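PDB 4RGI: uncharacterized protein from Yersinia pestis, which is of unknown function but folds as a small KTSC domain, a two-layer alpha-beta sandwich. Local coordinates for residues Ile17-Asp22 with Arg44-Phe49; Glu27-Phe30 with Gly34-Gln37. All coordinates share one frame; numbering follows the deposited sequence.

From the N terminus, after the short strand 7-8 comes strand 14-20, whose end and following turn are I17-D22. The chain then turns into strand 25-30, bends back through a short loop and returns as strand 34-39; interaction 2 closes this hairpin, with only three residues between E27-F30 and G34-Q37. Helix 43-51 follows, and its R44-F49 part folds over strand 14-20 to make interaction 1. Interaction 2 is therefore nested inside the longer loop that interaction 1 closes. One contact pairs neighbouring strands within the antiparallel sheet, the other fixes a helix to it. They meet where F49 CE2 packs 3.6 Å from I28 CD1.

Interaction 1 (Ile17-Asp22 with Arg44-Phe49); sequences IGYDPD and RAHQNF
Y19 and I17 of strand 14-20 take H46 and F49 of helix 43-51 in this helix-on-sheet contact of the alpha-beta sandwich. Strand and helix segments run nearly antiparallel, at 160°, their axes 9.6 Å apart at closest approach. In the tight part, I17 places CD1 over the middle of the F49 phenyl face as a CH-pi contact, and its CG2 lies near the plane of the H46 ring, a plain contact at the edge. L26 touches I17, H46 and F49, and F58 meets the F49 ring, so this end belongs to the hydrophobic core between sheet and helices.

At Y19 the contact is closer still, through two reciprocal CH-pi contacts. CB of Y19 sits squarely above the imidazole of H46, 3.3 Å from its centroid, while H46 CB returns the favour over one face of the phenol, nearer the rim. The rings are almost parallel, 11° apart, but slid so far that they barely overlap; the methylenes make the intimate contacts. With CG anti to the backbone N (chi1 169°), the H46 imidazole extends to the strand and lies flat against Y19 CB. Y19 has the same anti setting, which leads the phenol past the imidazole until its OH hydrogen-bonds V41 O.

The looser side lies beyond Y19, where P21 and D22 are exposed and touch nothing on the helix segment. There D20 OD1 accepts from D22 N in an Asx turn, 3.2 Å and well bent, met from above the carboxylate plane. The polar edge of H46 is bridged to the strand by one water in the imidazole plane: it lies 2.7 Å from H46 NE2 and 3.0 Å from I17 O.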
loop_
_atom_site.group_PDB
_atom_site.type_symbol
_atom_site.label_atom_id
_atom_site.label_comp_id
_atom_site.label_asym_id
_atom_site.label_seq_id
_atom_site.Cartn_x
_atom_site.Cartn_y
_atom_site.Cartn_z
ATOM N N ILE A 17 -2.233 -0.601 5.658
ATOM C CA ILE A 17 -1.193 -0.058 4.788
ATOM C C ILE A 17 -0.039 0.384 5.638
ATOM O O ILE A 17 -0.247 1.101 6.615
ATOM C CB ILE A 17 -1.688 1.148 3.969
ATOM C CG1 ILE A 17 -2.851 0.759 3.062
ATOM C CG2 ILE A 17 -0.555 1.733 3.111
ATOM C CD1 ILE A 17 -3.533 1.961 2.422
ATOM N N GLY A 18 1.175 -0.021 5.267
ATOM C CA GLY A 18 2.364 0.449 5.959
ATOM C C GLY A 18 3.388 1.010 4.990
ATOM O O GLY A 18 3.347 0.707 3.807
ATOM N N TYR A 19 4.296 1.842 5.491
ATOM C CA TYR A 19 5.327 2.405 4.641
ATOM C C TYR A 19 6.639 2.517 5.407
ATOM O O TYR A 19 6.668 2.953 6.564
ATOM C CB TYR A 19 4.902 3.764 4.100
ATOM C CG TYR A 19 5.897 4.376 3.138
ATOM C CD1 TYR A 19 6.046 3.881 1.848
ATOM C CD2 TYR A 19 6.692 5.442 3.522
ATOM C CE1 TYR A 19 6.974 4.443 0.961
ATOM C CE2 TYR A 19 7.609 6.018 2.640
ATOM C CZ TYR A 19 7.759 5.505 1.370
ATOM O OH TYR A 19 8.677 6.084 0.506
ATOM N N ASP A 20 7.709 2.081 4.751
ATOM C CA ASP A 20 9.065 2.134 5.299
ATOM C C ASP A 20 9.837 3.188 4.523
ATOM O O ASP A 20 10.257 2.943 3.397
ATOM C CB ASP A 20 9.712 0.747 5.183
ATOM C CG ASP A 20 11.117 0.684 5.752
ATOM O OD1 ASP A 20 11.671 1.718 6.182
ATOM O OD2 ASP A 20 11.666 -0.431 5.747
ATOM N N PRO A 21 10.000 4.384 5.107
ATOM C CA PRO A 21 10.622 5.483 4.363
ATOM C C PRO A 21 12.079 5.202 4.011
ATOM O O PRO A 21 12.570 5.734 3.023
ATOM C CB PRO A 21 10.506 6.663 5.329
ATOM C CG PRO A 21 10.450 6.033 6.666
ATOM C CD PRO A 21 9.695 4.759 6.497
ATOM N N ASP A 22 12.746 4.365 4.796
ATOM C CA ASP A 22 14.149 4.061 4.552
ATOM C C ASP A 22 14.348 3.221 3.292
ATOM O O ASP A 22 15.202 3.535 2.466
ATOM C CB ASP A 22 14.752 3.346 5.760
ATOM C CG ASP A 22 14.743 4.211 7.009
ATOM O OD1 ASP A 22 14.781 5.457 6.875
ATOM O OD2 ASP A 22 14.696 3.645 8.124
ATOM N N ARG A 44 5.743 10.653 -1.000
ATOM C CA ARG A 44 4.576 11.430 -1.384
ATOM C C ARG A 44 3.420 10.537 -1.819
ATOM O O ARG A 44 2.269 10.845 -1.550
ATOM C CB ARG A 44 4.930 12.411 -2.496
ATOM C CG ARG A 44 3.766 13.289 -2.970
ATOM C CD ARG A 44 3.132 14.078 -1.818
ATOM N NE ARG A 44 2.121 15.008 -2.306
ATOM C CZ ARG A 44 1.325 15.727 -1.512
ATOM N NH1 ARG A 44 1.428 15.631 -0.199
ATOM N NH2 ARG A 44 0.435 16.547 -2.037
ATOM N N ALA A 45 3.735 9.421 -2.479
ATOM C CA ALA A 45 2.717 8.469 -2.918
ATOM C C ALA A 45 2.011 7.883 -1.729
ATOM O O ALA A 45 0.803 7.705 -1.743
ATOM C CB ALA A 45 3.338 7.352 -3.750
ATOM N N HIS A 46 2.782 7.561 -0.700
ATOM C CA HIS A 46 2.193 6.960 0.470
ATOM C C HIS A 46 1.282 7.959 1.164
ATOM O O HIS A 46 0.199 7.608 1.582
ATOM C CB HIS A 46 3.261 6.469 1.431
ATOM C CG HIS A 46 2.716 6.071 2.758
ATOM N ND1 HIS A 46 3.039 6.732 3.924
ATOM C CD2 HIS A 46 1.845 5.090 3.108
ATOM C CE1 HIS A 46 2.401 6.165 4.935
ATOM N NE2 HIS A 46 1.661 5.177 4.469
ATOM N N GLN A 47 1.724 9.208 1.279
ATOM C CA GLN A 47 0.899 10.234 1.905
ATOM C C GLN A 47 -0.417 10.416 1.153
ATOM O O GLN A 47 -1.474 10.452 1.762
ATOM C CB GLN A 47 1.656 11.561 1.977
ATOM C CG GLN A 47 2.802 11.575 2.965
ATOM C CD GLN A 47 3.552 12.878 2.884
ATOM O OE1 GLN A 47 3.414 13.617 1.908
ATOM N NE2 GLN A 47 4.336 13.184 3.909
ATOM N N ASN A 48 -0.358 10.511 -0.171
ATOM C CA ASN A 48 -1.576 10.630 -0.971
ATOM C C ASN A 48 -2.501 9.410 -0.867
ATOM O O ASN A 48 -3.718 9.541 -0.932
ATOM C CB ASN A 48 -1.239 10.862 -2.441
ATOM C CG ASN A 48 -0.656 12.234 -2.693
ATOM O OD1 ASN A 48 -0.754 13.139 -1.855
ATOM N ND2 ASN A 48 -0.047 12.398 -3.862
ATOM N N PHE A 49 -1.908 8.234 -0.741
ATOM C CA PHE A 49 -2.642 6.988 -0.526
ATOM C C PHE A 49 -3.456 7.094 0.747
ATOM O O PHE A 49 -4.642 6.778 0.769
ATOM C CB PHE A 49 -1.662 5.818 -0.419
ATOM C CG PHE A 49 -2.260 4.438 -0.688
ATOM C CD1 PHE A 49 -3.599 4.249 -0.989
ATOM C CD2 PHE A 49 -1.435 3.326 -0.643
ATOM C CE1 PHE A 49 -4.101 2.964 -1.244
ATOM C CE2 PHE A 49 -1.923 2.033 -0.892
ATOM C CZ PHE A 49 -3.270 1.855 -1.183
HETATM O O HOH W 1 0.895 3.826 6.703
#

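Interaction 2 (Glu27-Phe30 with Gly34-Gln37); sequences EIQF and GTYQ
E27 and Q37 stand side by side across this antiparallel beta hairpin, pointing the same way from a non-hydrogen-bonded pair. Their carboxylate and amide planes are nearly coplanar, 19° apart. Q37 NE2 reaches E27 OE1 at 2.9 Å in an almost straight bond, with the acceptor in the amide plane and the donor arriving nearly along the C-O axis. E27 gets there with CG anti to the backbone N (chi1 -165°) and an extended chain beyond. On the same face, T35 crosses the E27 chain obliquely and lays its CG2 methyl 3.7 Å from E27 CG. T35 OG1 faces the other neighbour, resting 3.6 Å from Q29 CG, while Q29 sends its own OE1 on to S16 OG in strand 14-20.

The opposite face carries F30, Y36 and I28. F30 and Y36 cross at about a right angle, with ring planes at 80°, and touch through F30 CE1 and Y36 CD1 at 3.9 Å. One face of the F30 ring receives I28 CG2, offset toward the rim, and G34 O lies in plane at its edge; F59 of helix 55-63 meets F30 edge-to-face.

Between the two faces, I28 and Y36 form a hydrogen-bonded pair, I28 N to Y36 O and Y36 N to I28 O both at 2.9 Å. Toward the turn, F30 N donates to G34 O, and a water accepts from G34 N and lies close to F30 O, at a distance too short to trust as a bond.

E27 OE2 forms a salt bridge with R6, and Q37 OE1 accepts from R70 NE. The E27-Q37 bond thus sits in a polar chain running from R6 to R70; R6 would be expected to favour an ionised E27, and R70 to polarise the amide of Q37, strengthening its N-H as a donor.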
loop_
_atom_site.group_PDB
_atom_site.type_symbol
_atom_site.label_atom_id
_atom_site.label_comp_id
_atom_site.label_asym_id
_atom_site.label_seq_id
_atom_site.Cartn_x
_atom_site.Cartn_y
_atom_site.Cartn_z
ATOM N N GLU A 27 3.643 -1.454 2.058
ATOM C CA GLU A 27 3.074 -2.772 2.322
ATOM C C GLU A 27 1.562 -2.659 2.394
ATOM O O GLU A 27 1.028 -1.827 3.124
ATOM C CB GLU A 27 3.643 -3.358 3.615
ATOM C CG GLU A 27 3.389 -4.839 3.796
ATOM C CD GLU A 27 4.208 -5.418 4.950
ATOM O OE1 GLU A 27 5.397 -5.735 4.751
ATOM O OE2 GLU A 27 3.663 -5.515 6.059
ATOM N N ILE A 28 0.876 -3.486 1.616
ATOM C CA ILE A 28 -0.576 -3.420 1.548
ATOM C C ILE A 28 -1.154 -4.775 1.931
ATOM O O ILE A 28 -0.815 -5.777 1.321
ATOM C CB ILE A 28 -1.075 -3.061 0.145
ATOM C CG1 ILE A 28 -0.426 -1.761 -0.344
ATOM C CG2 ILE A 28 -2.607 -2.931 0.168
ATOM C CD1 ILE A 28 -0.908 -1.335 -1.715
ATOM N N GLN A 29 -2.009 -4.805 2.944
ATOM C CA GLN A 29 -2.717 -6.033 3.261
ATOM C C GLN A 29 -4.132 -5.983 2.673
ATOM O O GLN A 29 -4.934 -5.135 3.050
ATOM C CB GLN A 29 -2.754 -6.235 4.768
ATOM C CG GLN A 29 -3.603 -7.405 5.210
ATOM C CD GLN A 29 -3.637 -7.532 6.703
ATOM O OE1 GLN A 29 -3.600 -6.537 7.430
ATOM N NE2 GLN A 29 -3.714 -8.770 7.182
ATOM N N PHE A 30 -4.421 -6.874 1.732
ATOM C CA PHE A 30 -5.725 -6.919 1.070
ATOM C C PHE A 30 -6.720 -7.823 1.814
ATOM O O PHE A 30 -6.322 -8.746 2.515
ATOM C CB PHE A 30 -5.567 -7.405 -0.370
ATOM C CG PHE A 30 -4.745 -6.492 -1.231
ATOM C CD1 PHE A 30 -3.389 -6.700 -1.396
ATOM C CD2 PHE A 30 -5.338 -5.432 -1.885
ATOM C CE1 PHE A 30 -2.644 -5.852 -2.196
ATOM C CE2 PHE A 30 -4.603 -4.587 -2.671
ATOM C CZ PHE A 30 -3.257 -4.791 -2.826
ATOM N N GLY A 34 -4.363 -11.377 0.543
ATOM C CA GLY A 34 -3.100 -11.451 1.266
ATOM C C GLY A 34 -2.308 -10.162 1.323
ATOM O O GLY A 34 -2.847 -9.085 1.098
ATOM N N THR A 35 -1.020 -10.269 1.624
ATOM C CA THR A 35 -0.191 -9.081 1.832
ATOM C C THR A 35 0.920 -8.957 0.795
ATOM O O THR A 35 1.618 -9.912 0.518
ATOM C CB THR A 35 0.410 -9.090 3.251
ATOM O OG1 THR A 35 -0.664 -9.167 4.199
ATOM C CG2 THR A 35 1.205 -7.832 3.521
ATOM N N TYR A 36 1.047 -7.768 0.207
ATOM C CA TYR A 36 2.070 -7.497 -0.806
ATOM C C TYR A 36 2.959 -6.334 -0.417
ATOM O O TYR A 36 2.486 -5.389 0.205
ATOM C CB TYR A 36 1.422 -7.157 -2.146
ATOM C CG TYR A 36 0.812 -8.328 -2.862
ATOM C CD1 TYR A 36 -0.330 -8.936 -2.384
ATOM C CD2 TYR A 36 1.370 -8.816 -4.035
ATOM C CE1 TYR A 36 -0.893 -10.002 -3.038
ATOM C CE2 TYR A 36 0.821 -9.898 -4.686
ATOM C CZ TYR A 36 -0.308 -10.480 -4.191
ATOM O OH TYR A 36 -0.862 -11.559 -4.841
ATOM N N GLN A 37 4.226 -6.387 -0.827
ATOM C CA GLN A 37 5.128 -5.260 -0.725
ATOM C C GLN A 37 5.372 -4.669 -2.098
ATOM O O GLN A 37 5.570 -5.413 -3.054
ATOM C CB GLN A 37 6.458 -5.683 -0.095
ATOM C CG GLN A 37 6.298 -6.142 1.332
ATOM C CD GLN A 37 7.593 -6.649 1.909
ATOM O OE1 GLN A 37 8.472 -7.081 1.172
ATOM N NE2 GLN A 37 7.723 -6.592 3.227
HETATM O O HOH W 2 -5.851 -11.162 3.145
#